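PDB 5G5S: argonaute from Methanocaldococcus jannaschii, which uses short single-stranded DNA guides to bind complementary target strands and slice the target DNA, a possible defence against invading genetic elements. Local coordinates for residues R532-E537 and A558-E563. Numbering follows the deposited sequence.
Sequences RIQPIE and ANIDME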
ATOM      1  N   ARG A 532      14.701 -11.327  -5.410  1.00 63.49           N
ATOM      2  CA  ARG A 532      13.603 -11.856  -6.227  1.00 61.87           C
ATOM      3  C   ARG A 532      12.328 -11.015  -6.081  1.00 60.78           C
ATOM      4  O   ARG A 532      12.012 -10.513  -5.002  1.00 58.81           O
ATOM      5  CB  ARG A 532      13.244 -13.313  -5.830  1.00 62.44           C
ATOM      6  CG  ARG A 532      14.360 -14.362  -5.839  1.00 76.31           C
ATOM      7  CD  ARG A 532      14.741 -14.827  -7.232  1.00 84.42           C
ATOM      8  NE  ARG A 532      13.776 -15.793  -7.738  1.00 98.32           N
ATOM      9  CZ  ARG A 532      13.946 -17.109  -7.698  1.00111.79           C
ATOM     10  NH1 ARG A 532      15.063 -17.628  -7.199  1.00 89.53           N
ATOM     11  NH2 ARG A 532      13.013 -17.917  -8.181  1.00101.32           N
ATOM     12  N   ILE A 533      11.603 -10.876  -7.184  1.00 55.86           N
ATOM     13  CA  ILE A 533      10.264 -10.313  -7.244  1.00 54.52           C
ATOM     14  C   ILE A 533       9.496 -11.566  -7.707  1.00 62.35           C
ATOM     15  O   ILE A 533       9.528 -11.933  -8.884  1.00 64.15           O
ATOM     16  CB  ILE A 533      10.117  -9.095  -8.172  1.00 57.60           C
ATOM     17  CG1 ILE A 533      11.124  -7.975  -7.794  1.00 57.22           C
ATOM     18  CG2 ILE A 533       8.658  -8.595  -8.152  1.00 57.95           C
ATOM     19  CD1 ILE A 533      11.341  -6.902  -8.875  1.00 59.41           C
ATOM     20  N   GLN A 534       8.974 -12.311  -6.728  1.00 59.03           N
ATOM     21  CA  GLN A 534       8.331 -13.595  -6.937  1.00 59.41           C
ATOM     22  C   GLN A 534       6.809 -13.587  -7.022  1.00 62.22           C
ATOM     23  O   GLN A 534       6.166 -13.583  -5.974  1.00 60.45           O
ATOM     24  CB  GLN A 534       8.814 -14.598  -5.853  1.00 60.66           C
ATOM     25  CG  GLN A 534       8.771 -16.062  -6.279  1.00 63.98           C
ATOM     26  CD  GLN A 534       9.511 -16.300  -7.572  1.00 74.51           C
ATOM     27  OE1 GLN A 534      10.737 -16.113  -7.665  1.00 71.27           O
ATOM     28  NE2 GLN A 534       8.766 -16.646  -8.614  1.00 63.58           N
ATOM     29  N   PRO A 535       6.205 -13.711  -8.236  1.00 61.08           N
ATOM     30  CA  PRO A 535       4.736 -13.869  -8.309  1.00 61.31           C
ATOM     31  C   PRO A 535       4.334 -15.196  -7.653  1.00 64.22           C
ATOM     32  O   PRO A 535       5.092 -16.159  -7.719  1.00 62.57           O
ATOM     33  CB  PRO A 535       4.444 -13.913  -9.821  1.00 64.73           C
ATOM     34  CG  PRO A 535       5.698 -13.447 -10.495  1.00 69.13           C
ATOM     35  CD  PRO A 535       6.820 -13.813  -9.577  1.00 63.54           C
ATOM     36  N   ILE A 536       3.180 -15.231  -6.980  1.00 62.48           N
ATOM     37  CA  ILE A 536       2.696 -16.447  -6.309  1.00 63.15           C
ATOM     38  C   ILE A 536       1.391 -16.891  -6.951  1.00 69.89           C
ATOM     39  O   ILE A 536       0.440 -16.110  -7.009  1.00 68.61           O
ATOM     40  CB  ILE A 536       2.551 -16.291  -4.748  1.00 64.44           C
ATOM     41  CG1 ILE A 536       3.775 -15.606  -4.052  1.00 61.93           C
ATOM     42  CG2 ILE A 536       2.131 -17.610  -4.060  1.00 66.58           C
ATOM     43  CD1 ILE A 536       5.141 -16.334  -4.121  1.00 62.97           C
ATOM     44  N   GLU A 537       1.350 -18.154  -7.420  1.00 70.91           N
ATOM     45  CA  GLU A 537       0.156 -18.780  -8.005  1.00 73.98           C
ATOM     46  C   GLU A 537      -0.746 -19.196  -6.855  1.00 80.24           C
ATOM     47  O   GLU A 537      -0.226 -19.656  -5.838  1.00 77.56           O
ATOM     48  CB  GLU A 537       0.531 -20.043  -8.792  1.00 76.78           C
ATOM     49  CG  GLU A 537       1.339 -19.805 -10.051  1.00 88.41           C
ATOM     50  CD  GLU A 537       1.853 -21.084 -10.687  1.00113.68           C
ATOM     51  OE1 GLU A 537       1.023 -21.866 -11.205  1.00115.79           O
ATOM     52  OE2 GLU A 537       3.086 -21.301 -10.674  1.00104.37           O
ATOM     53  N   ALA A 558       9.481 -22.011  -6.535  1.00 74.67           N
ATOM     54  CA  ALA A 558      10.289 -20.818  -6.824  1.00 73.51           C
ATOM     55  C   ALA A 558      11.784 -21.076  -6.718  1.00 76.39           C
ATOM     56  O   ALA A 558      12.569 -20.272  -7.218  1.00 76.39           O
ATOM     57  CB  ALA A 558       9.881 -19.653  -5.940  1.00 72.34           C
ATOM     58  N   ASN A 559      12.176 -22.216  -6.116  1.00 72.85           N
ATOM     59  CA  ASN A 559      13.567 -22.648  -5.937  1.00 74.18           C
ATOM     60  C   ASN A 559      14.389 -21.778  -4.972  1.00 77.35           C
ATOM     61  O   ASN A 559      15.608 -21.665  -5.122  1.00 79.67           O
ATOM     62  CB  ASN A 559      14.308 -22.881  -7.289  1.00 77.16           C
ATOM     63  CG  ASN A 559      13.537 -23.673  -8.326  1.00101.34           C
ATOM     64  OD1 ASN A 559      13.179 -23.149  -9.388  1.00 94.76           O
ATOM     65  ND2 ASN A 559      13.274 -24.953  -8.055  1.00 91.95           N
ATOM     66  N   ILE A 560      13.736 -21.197  -3.960  1.00 70.95           N
ATOM     67  CA  ILE A 560      14.443 -20.415  -2.944  1.00 69.75           C
ATOM     68  C   ILE A 560      14.741 -21.360  -1.772  1.00 74.44           C
ATOM     69  O   ILE A 560      13.831 -22.040  -1.284  1.00 73.48           O
ATOM     70  CB  ILE A 560      13.663 -19.131  -2.522  1.00 70.35           C
ATOM     71  CG1 ILE A 560      13.529 -18.143  -3.716  1.00 70.36           C
ATOM     72  CG2 ILE A 560      14.322 -18.439  -1.315  1.00 69.26           C
ATOM     73  CD1 ILE A 560      12.252 -17.369  -3.768  1.00 69.15           C
ATOM     74  N   ASP A 561      16.019 -21.443  -1.356  1.00 72.50           N
ATOM     75  CA  ASP A 561      16.401 -22.279  -0.218  1.00 72.36           C
ATOM     76  C   ASP A 561      15.875 -21.591   1.033  1.00 72.57           C
ATOM     77  O   ASP A 561      16.248 -20.458   1.340  1.00 70.62           O
ATOM     78  CB  ASP A 561      17.926 -22.518  -0.147  1.00 76.03           C
ATOM     79  CG  ASP A 561      18.415 -23.393   1.010  1.00 85.69           C
ATOM     80  OD1 ASP A 561      17.590 -24.149   1.584  1.00 84.01           O
ATOM     81  OD2 ASP A 561      19.629 -23.347   1.318  1.00 94.14           O
ATOM     82  N   MET A 562      14.954 -22.252   1.710  1.00 69.63           N
ATOM     83  CA  MET A 562      14.363 -21.670   2.903  1.00 69.26           C
ATOM     84  C   MET A 562      14.548 -22.440   4.187  1.00 71.69           C
ATOM     85  O   MET A 562      13.884 -22.158   5.182  1.00 70.08           O
ATOM     86  CB  MET A 562      12.938 -21.209   2.635  1.00 71.02           C
ATOM     87  CG  MET A 562      12.955 -19.803   2.096  1.00 74.03           C
ATOM     88  SD  MET A 562      11.416 -19.314   1.420  1.00 77.62           S
ATOM     89  CE  MET A 562      10.469 -18.991   2.923  1.00 72.81           C
ATOM     90  N   GLU A 563      15.528 -23.361   4.169  1.00 68.79           N
ATOM     91  CA  GLU A 563      15.927 -24.203   5.285  1.00 69.23           C
ATOM     92  C   GLU A 563      17.120 -23.574   5.981  1.00 73.09           C
ATOM     93  O   GLU A 563      17.974 -22.976   5.308  1.00 72.65           O
ATOM     94  CB  GLU A 563      16.323 -25.590   4.777  1.00 72.58           C
ATOM     95  CG  GLU A 563      15.239 -26.280   3.963  1.00 84.62           C
ATOM     96  CD  GLU A 563      15.524 -27.697   3.500  1.00109.03           C
ATOM     97  OE1 GLU A 563      16.679 -28.168   3.641  1.00 97.17           O
ATOM     98  OE2 GLU A 563      14.577 -28.338   2.988  1.00107.21           O
TER
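Arg532 reaches from strand 530-537 to the carbonyl of Ala558, just past the end of helix 547-556, and makes the one hydrogen bond between the two segments. NH2 lies 2.6 Å from Ala558 O and approaches in the plane of that carbonyl, somewhat off the line of the C=O bond. The oxygen stands 26° out of the guanidinium plane, and the N-H...O angle is only 138°. At this position, just beyond the helix's C-terminal end, the helix dipole would probably favour the guanidinium's positive charge.

Within the strand, Gln534 steadies the arginine. Its OE1 takes two weak hydrogen bonds, from Arg532 NE at 3.1 Å and from NH2 at 2.9 Å, so NH2 serves both Gln534 OE1 and Ala558 O, the former weakly. The Gln534 chain has CG anti to the backbone N and then bends at chi2 (54°), which places CD over the alanine methyl.

Van der Waals contacts of the Ala558 methyl and the Ile560 side chain with these polar side chains complete the interface. Ala558 CB packs on Gln534 CD at 3.7 Å and on CG at nearly the same distance. Ile560 CG1 lies over one face of the guanidinium, 3.8 Å from Arg532 NH1 and displaced toward the rim; the two side chains run antiparallel past one another. Asn559 between them, with positive phi, is where the chain leaves helical geometry, and Ala558 and Ile560 both point their CB atoms at the strand.

Leu554 of the helix also touches Gln534, and Arg532 pairs through its backbone with Val523. Strand 530-537 is the third of the antiparallel meander 501-506/517-525/530-537; the chain then passes through helix 547-556, packed beside it, and loop 558-563 to strand 566-571, which pairs parallel with 501-506, as in the RNase H-like fold of PIWI domains.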